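Local coordinates for protein 3'-5'-exonuclease (Saccharomyces cerevisiae, PDB 3E2V) that binds magnesium and probably cuts double-stranded DNA without obvious specificity as an endonuclease and degrades it from the 3' to the 5' end as an exonuclease, at residues A[162-167]-A[176-181]. Numbering follows the deposited sequence.
Sequences IGLDYD and MQKVFF
Gln177 and Asp165 illustrate how one side-chain amide can satisfy both the N-H and the C=O of a strand residue. From an extended side chain (chi2 -170°), Gln177 OE1 accepts from Asp165 N at 2.8 Å, nearly straight at 172°, while its NE2 donates to Asp165 O at 3.0 Å, reaching that carbonyl from above its plane. This two-bond grip holds the amide against rotation, and Ser172 shares a further bond with NE2. An alanine here would probably leave the backbone N and O of Asp165 without these mates and open a gap beside Tyr166, whose ring edge faces OE1. Further along, a water lies 2.8 Å from both Gly163 O and Gln177 O and links strand to helix.

Apolar packing centres on Phe181. Gly163 CA sits over one ring face, 3.6 Å from the centroid, in a CH-pi contact; Ile162 CG1 meets the ring edge at CE1, and Leu164 CG lies 3.9 Å from Phe181 CD2. At the backbone angles of Gly163 a CB would be jammed against the carbonyl O of Ile162, which calls for glycine. Leu164 CD2 also rests on the Gln177 carbonyl, and Tyr166 OH touches Lys178 CD while hydrogen-bonding Asp209.

The contact packs helix 174-187 against the C-terminal end of strand 156-165, the active-site end of a TIM barrel; the Asp165 side chain is about 9 Å from the bound magnesium. Its carboxylate meets Arg204 and His202 on neighbouring strand 199-204, and helix 207-219 packs against Leu164 and Phe181.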
ATOM      1  N   ILE A 162      -3.122  -6.342   3.379  1.00 12.50           N
ATOM      2  CA  ILE A 162      -4.163  -7.330   3.680  1.00 12.80           C
ATOM      3  C   ILE A 162      -5.534  -6.668   3.628  1.00 12.10           C
ATOM      4  O   ILE A 162      -5.658  -5.465   3.866  1.00 12.76           O
ATOM      5  CB  ILE A 162      -3.934  -8.018   5.050  1.00 12.44           C
ATOM      6  CG1 ILE A 162      -3.939  -7.004   6.201  1.00 13.88           C
ATOM      7  CG2 ILE A 162      -2.604  -8.797   5.041  1.00 14.50           C
ATOM      8  CD1 ILE A 162      -3.861  -7.646   7.597  1.00 13.99           C
ATOM      9  N   GLY A 163      -6.557  -7.440   3.292  1.00 12.10           N
ATOM     10  CA  GLY A 163      -7.898  -6.884   3.274  1.00 11.90           C
ATOM     11  C   GLY A 163      -8.817  -7.642   2.361  1.00 12.67           C
ATOM     12  O   GLY A 163      -8.735  -8.870   2.258  1.00 13.54           O
ATOM     13  N   LEU A 164      -9.687  -6.895   1.687  1.00 12.54           N
ATOM     14  CA  LEU A 164     -10.736  -7.485   0.855  1.00 12.66           C
ATOM     15  C   LEU A 164     -10.796  -6.776  -0.486  1.00 13.10           C
ATOM     16  O   LEU A 164     -10.649  -5.547  -0.540  1.00 14.53           O
ATOM     17  CB  LEU A 164     -12.093  -7.378   1.561  1.00 12.83           C
ATOM     18  CG  LEU A 164     -12.244  -8.031   2.933  1.00 13.39           C
ATOM     19  CD1 LEU A 164     -13.648  -7.803   3.495  1.00 14.76           C
ATOM     20  CD2 LEU A 164     -11.992  -9.525   2.833  1.00 13.67           C
ATOM     21  N   ASP A 165     -11.025  -7.532  -1.561  1.00 13.52           N
ATOM     22  CA  ASP A 165     -11.154  -6.943  -2.893  1.00 13.66           C
ATOM     23  C   ASP A 165     -12.223  -7.674  -3.667  1.00 13.43           C
ATOM     24  O   ASP A 165     -11.974  -8.715  -4.255  1.00 14.28           O
ATOM     25  CB  ASP A 165      -9.820  -7.018  -3.637  1.00 14.54           C
ATOM     26  CG  ASP A 165      -9.816  -6.192  -4.925  1.00 16.09           C
ATOM     27  OD1 ASP A 165     -10.884  -5.976  -5.524  1.00 17.47           O
ATOM     28  OD2 ASP A 165      -8.724  -5.739  -5.332  1.00 20.25           O
ATOM     29  N   TYR A 166     -13.413  -7.102  -3.657  1.00 13.47           N
ATOM     30  CA  TYR A 166     -14.577  -7.732  -4.277  1.00 14.20           C
ATOM     31  C   TYR A 166     -14.660  -7.447  -5.777  1.00 14.97           C
ATOM     32  O   TYR A 166     -15.580  -7.931  -6.431  1.00 15.35           O
ATOM     33  CB  TYR A 166     -15.847  -7.339  -3.523  1.00 14.63           C
ATOM     34  CG  TYR A 166     -15.963  -7.969  -2.123  1.00 13.90           C
ATOM     35  CD1 TYR A 166     -14.942  -8.766  -1.596  1.00 13.69           C
ATOM     36  CD2 TYR A 166     -17.099  -7.773  -1.337  1.00 13.78           C
ATOM     37  CE1 TYR A 166     -15.049  -9.336  -0.318  1.00 13.78           C
ATOM     38  CE2 TYR A 166     -17.218  -8.349  -0.049  1.00 15.14           C
ATOM     39  CZ  TYR A 166     -16.193  -9.129   0.441  1.00 13.90           C
ATOM     40  OH  TYR A 166     -16.301  -9.691   1.688  1.00 15.70           O
ATOM     41  N   ASP A 167     -13.704  -6.681  -6.310  1.00 15.65           N
ATOM     42  CA  ASP A 167     -13.550  -6.549  -7.769  1.00 16.39           C
ATOM     43  C   ASP A 167     -12.700  -7.679  -8.333  1.00 17.78           C
ATOM     44  O   ASP A 167     -12.451  -7.721  -9.544  1.00 19.22           O
ATOM     45  CB  ASP A 167     -12.864  -5.233  -8.135  1.00 17.13           C
ATOM     46  CG  ASP A 167     -13.763  -4.017  -7.983  1.00 17.99           C
ATOM     47  OD1 ASP A 167     -14.857  -4.114  -7.400  1.00 17.76           O
ATOM     48  OD2 ASP A 167     -13.357  -2.936  -8.473  1.00 22.37           O
ATOM     49  N   MET A 176     -12.638 -17.191   1.019  1.00 15.56           N
ATOM     50  CA  MET A 176     -11.187 -17.289   1.215  1.00 15.11           C
ATOM     51  C   MET A 176     -10.598 -15.930   1.600  1.00 14.77           C
ATOM     52  O   MET A 176      -9.704 -15.848   2.454  1.00 14.91           O
ATOM     53  CB  MET A 176     -10.507 -17.827  -0.032  1.00 15.09           C
ATOM     54  CG  MET A 176     -10.645 -19.353  -0.226  1.00 16.43           C
ATOM     55  SD  MET A 176      -9.630 -20.388   0.895  1.00 12.51           S
ATOM     56  CE  MET A 176      -7.976 -19.877   0.419  1.00 19.65           C
ATOM     57  N   GLN A 177     -11.109 -14.862   0.988  1.00 13.93           N
ATOM     58  CA  GLN A 177     -10.640 -13.520   1.343  1.00 13.73           C
ATOM     59  C   GLN A 177     -10.945 -13.206   2.800  1.00 13.79           C
ATOM     60  O   GLN A 177     -10.083 -12.726   3.545  1.00 13.19           O
ATOM     61  CB  GLN A 177     -11.268 -12.460   0.442  1.00 13.21           C
ATOM     62  CG  GLN A 177     -10.797 -12.513  -1.009  1.00 13.33           C
ATOM     63  CD  GLN A 177     -11.254 -11.302  -1.805  1.00 14.03           C
ATOM     64  OE1 GLN A 177     -11.515 -10.228  -1.234  1.00 14.47           O
ATOM     65  NE2 GLN A 177     -11.329 -11.456  -3.123  1.00 14.23           N
ATOM     66  N   LYS A 178     -12.184 -13.439   3.212  1.00 14.65           N
ATOM     67  CA  LYS A 178     -12.590 -13.068   4.571  1.00 14.41           C
ATOM     68  C   LYS A 178     -11.810 -13.876   5.601  1.00 14.29           C
ATOM     69  O   LYS A 178     -11.320 -13.327   6.598  1.00 15.40           O
ATOM     70  CB  LYS A 178     -14.099 -13.271   4.752  1.00 14.80           C
ATOM     71  CG  LYS A 178     -14.925 -12.213   4.031  1.00 16.81           C
ATOM     72  CD  LYS A 178     -16.405 -12.621   3.955  1.00 21.14           C
ATOM     73  CE  LYS A 178     -17.129 -12.442   5.262  1.00 26.21           C
ATOM     74  NZ  LYS A 178     -18.494 -13.075   5.133  1.00 28.02           N
ATOM     75  N   VAL A 179     -11.700 -15.186   5.382  1.00 14.46           N
ATOM     76  CA  VAL A 179     -11.013 -16.025   6.370  1.00 15.14           C
ATOM     77  C   VAL A 179      -9.540 -15.630   6.545  1.00 14.27           C
ATOM     78  O   VAL A 179      -9.059 -15.497   7.676  1.00 14.57           O
ATOM     79  CB  VAL A 179     -11.121 -17.526   6.040  1.00 15.83           C
ATOM     80  CG1 VAL A 179     -10.308 -18.339   7.030  1.00 19.26           C
ATOM     81  CG2 VAL A 179     -12.573 -17.965   6.104  1.00 19.44           C
ATOM     82  N   PHE A 180      -8.829 -15.443   5.436  1.00 13.33           N
ATOM     83  CA  PHE A 180      -7.394 -15.171   5.528  1.00 13.42           C
ATOM     84  C   PHE A 180      -7.036 -13.716   5.812  1.00 13.34           C
ATOM     85  O   PHE A 180      -5.959 -13.448   6.313  1.00 13.24           O
ATOM     86  CB  PHE A 180      -6.645 -15.827   4.364  1.00 13.81           C
ATOM     87  CG  PHE A 180      -6.619 -17.312   4.493  1.00 14.16           C
ATOM     88  CD1 PHE A 180      -5.811 -17.904   5.461  1.00 13.62           C
ATOM     89  CD2 PHE A 180      -7.486 -18.109   3.753  1.00 14.32           C
ATOM     90  CE1 PHE A 180      -5.819 -19.300   5.646  1.00 13.59           C
ATOM     91  CE2 PHE A 180      -7.515 -19.501   3.939  1.00 15.31           C
ATOM     92  CZ  PHE A 180      -6.698 -20.089   4.883  1.00 15.77           C
ATOM     93  N   PHE A 181      -7.956 -12.790   5.541  1.00 12.99           N
ATOM     94  CA  PHE A 181      -7.806 -11.434   6.100  1.00 12.73           C
ATOM     95  C   PHE A 181      -7.837 -11.537   7.630  1.00 13.23           C
ATOM     96  O   PHE A 181      -6.952 -11.016   8.329  1.00 13.08           O
ATOM     97  CB  PHE A 181      -8.922 -10.535   5.560  1.00 13.15           C
ATOM     98  CG  PHE A 181      -8.940  -9.122   6.106  1.00 13.02           C
ATOM     99  CD1 PHE A 181      -7.763  -8.431   6.436  1.00 12.96           C
ATOM    100  CD2 PHE A 181     -10.148  -8.454   6.194  1.00 14.14           C
ATOM    101  CE1 PHE A 181      -7.827  -7.108   6.903  1.00 12.49           C
ATOM    102  CE2 PHE A 181     -10.230  -7.146   6.641  1.00 13.05           C
ATOM    103  CZ  PHE A 181      -9.080  -6.460   6.994  1.00 13.13           C
TER
HETATM  104  O   HOH W   1      -7.990 -11.521   2.034  1.00 13.31           O